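Local structure of 27kDa outer membrane protein (3GYK) at residues A72-A77 against V126-I130. The protein is probably a thiol-disulfide oxidoreductase, its DsbA-like thioredoxin domain forming the part of the longer protein described here. Coordinates in Å, arbitrary orientation, origin at the centre of the assembly. Numbering follows the deposited sequence.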
loop_
_atom_site.group_PDB
_atom_site.type_symbol
_atom_site.label_atom_id
_atom_site.label_comp_id
_atom_site.label_asym_id
_atom_site.label_seq_id
_atom_site.Cartn_x
_atom_site.Cartn_y
_atom_site.Cartn_z
ATOM N N ALA A 72 7.021 -2.036 7.005
ATOM C CA ALA A 72 5.668 -1.477 7.110
ATOM C C ALA A 72 5.600 -0.363 8.176
ATOM O O ALA A 72 5.021 0.706 7.912
ATOM C CB ALA A 72 4.649 -2.560 7.387
ATOM N N ARG A 73 6.188 -0.604 9.352
ATOM C CA ARG A 73 6.186 0.421 10.407
ATOM C C ARG A 73 6.925 1.677 9.939
ATOM O O ARG A 73 6.437 2.805 10.117
ATOM C CB ARG A 73 6.799 -0.113 11.708
ATOM C CG ARG A 73 5.949 -1.224 12.320
ATOM C CD ARG A 73 6.387 -1.567 13.719
ATOM N NE ARG A 73 5.306 -2.291 14.367
ATOM C CZ ARG A 73 4.365 -1.710 15.107
ATOM N NH1 ARG A 73 4.401 -0.403 15.331
ATOM N NH2 ARG A 73 3.401 -2.444 15.640
ATOM N N ALA A 74 8.082 1.462 9.314
ATOM C CA ALA A 74 8.937 2.570 8.847
ATOM C C ALA A 74 8.185 3.395 7.803
ATOM O O ALA A 74 8.189 4.627 7.852
ATOM C CB ALA A 74 10.192 2.021 8.252
ATOM N N ALA A 75 7.543 2.706 6.862
ATOM C CA ALA A 75 6.801 3.393 5.820
ATOM C C ALA A 75 5.688 4.238 6.431
ATOM O O ALA A 75 5.568 5.425 6.109
ATOM C CB ALA A 75 6.235 2.370 4.780
ATOM N N LEU A 76 4.889 3.652 7.321
ATOM C CA LEU A 76 3.802 4.411 7.950
ATOM C C LEU A 76 4.363 5.584 8.746
ATOM O O LEU A 76 3.781 6.672 8.713
ATOM C CB LEU A 76 2.936 3.518 8.845
ATOM C CG LEU A 76 2.110 2.486 8.057
ATOM C CD1 LEU A 76 1.589 1.352 8.981
ATOM C CD2 LEU A 76 0.961 3.179 7.268
ATOM N N ALA A 77 5.484 5.373 9.454
ATOM C CA ALA A 77 6.133 6.480 10.174
ATOM C C ALA A 77 6.574 7.627 9.249
ATOM O O ALA A 77 6.596 8.795 9.673
ATOM C CB ALA A 77 7.346 5.980 11.031
ATOM N N VAL A 126 0.442 3.566 14.089
ATOM C CA VAL A 126 1.128 2.651 13.179
ATOM C C VAL A 126 0.612 1.220 13.442
ATOM O O VAL A 126 0.169 0.496 12.515
ATOM C CB VAL A 126 2.693 2.748 13.350
ATOM C CG1 VAL A 126 3.404 1.620 12.601
ATOM C CG2 VAL A 126 3.194 4.108 12.833
ATOM N N THR A 127 0.633 0.846 14.717
ATOM C CA THR A 127 0.048 -0.419 15.161
ATOM C C THR A 127 -1.427 -0.554 14.734
ATOM O O THR A 127 -1.823 -1.612 14.216
ATOM C CB THR A 127 0.179 -0.556 16.657
ATOM O OG1 THR A 127 1.580 -0.551 16.984
ATOM C CG2 THR A 127 -0.461 -1.857 17.136
ATOM N N ALA A 128 -2.207 0.525 14.926
ATOM C CA ALA A 128 -3.626 0.530 14.565
ATOM C C ALA A 128 -3.812 0.261 13.069
ATOM O O ALA A 128 -4.711 -0.518 12.689
ATOM C CB ALA A 128 -4.347 1.843 15.001
ATOM N N HIS A 129 -2.985 0.867 12.220
ATOM C CA HIS A 129 -3.109 0.615 10.764
ATOM C C HIS A 129 -2.868 -0.864 10.449
ATOM O O HIS A 129 -3.653 -1.524 9.766
ATOM C CB HIS A 129 -2.144 1.467 9.950
ATOM C CG HIS A 129 -2.165 1.157 8.483
ATOM N ND1 HIS A 129 -2.819 1.955 7.570
ATOM C CD2 HIS A 129 -1.662 0.109 7.778
ATOM C CE1 HIS A 129 -2.688 1.430 6.357
ATOM N NE2 HIS A 129 -2.006 0.302 6.461
ATOM N N ILE A 130 -1.759 -1.396 10.941
ATOM C CA ILE A 130 -1.404 -2.780 10.588
ATOM C C ILE A 130 -2.447 -3.762 11.108
ATOM O O ILE A 130 -2.814 -4.710 10.398
ATOM C CB ILE A 130 0.025 -3.115 11.087
ATOM C CG1 ILE A 130 1.060 -2.266 10.329
ATOM C CG2 ILE A 130 0.324 -4.609 10.890
ATOM C CD1 ILE A 130 2.477 -2.216 11.002
#
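The guanidinium of Arg73 reaches across to Thr127 and gives both of its terminal nitrogens to one hydroxyl: Arg73 NH2 lies 3.0 Å from Thr127 OG1 and Arg73 NH1 3.3 Å, the former the straighter hydrogen bond. OG1 sits near the guanidinium plane, where the N-H groups point, while Ile130 CD1 lies over one face. A salt bridge from NE to Asp69, one turn back, answers the charge, and NH1 also hydrogen-bonds to Met121 O. Apart from this polar pair the contact is largely apolar. Leu76 packs between Val126, His129 and Ile130, with CB 4.0 Å from Val126 CG2 and CD1 3.9 Å from Ile130 CG1, and its CD2 makes a CH-pi contact almost straight above the His129 ring, 3.9 Å from the centroid. Both nitrogens of that imidazole are engaged, ND1 with Asn13 O and NE2 with Glu60 N. Ala72 CB, 4.2 Å from Ile130 CD1, extends the apolar seam. The two short helical segments cross at 119°, their axes approaching to 10.0 Å; Ala72 CA and Ile130 CA are 8.0 Å apart, Leu76 CA and Val126 CA 6.1 Å. The contact joins the C-terminal end of helix 66-77 to the start of the long helix 124-140, within the helical region between strands 54-60 and 147-150, consistent with the helical insertion of DsbA-like thioredoxin folds; Glu60 of strand 54-60 touches Ala72 and Leu76, and helix 114-120 Ala77.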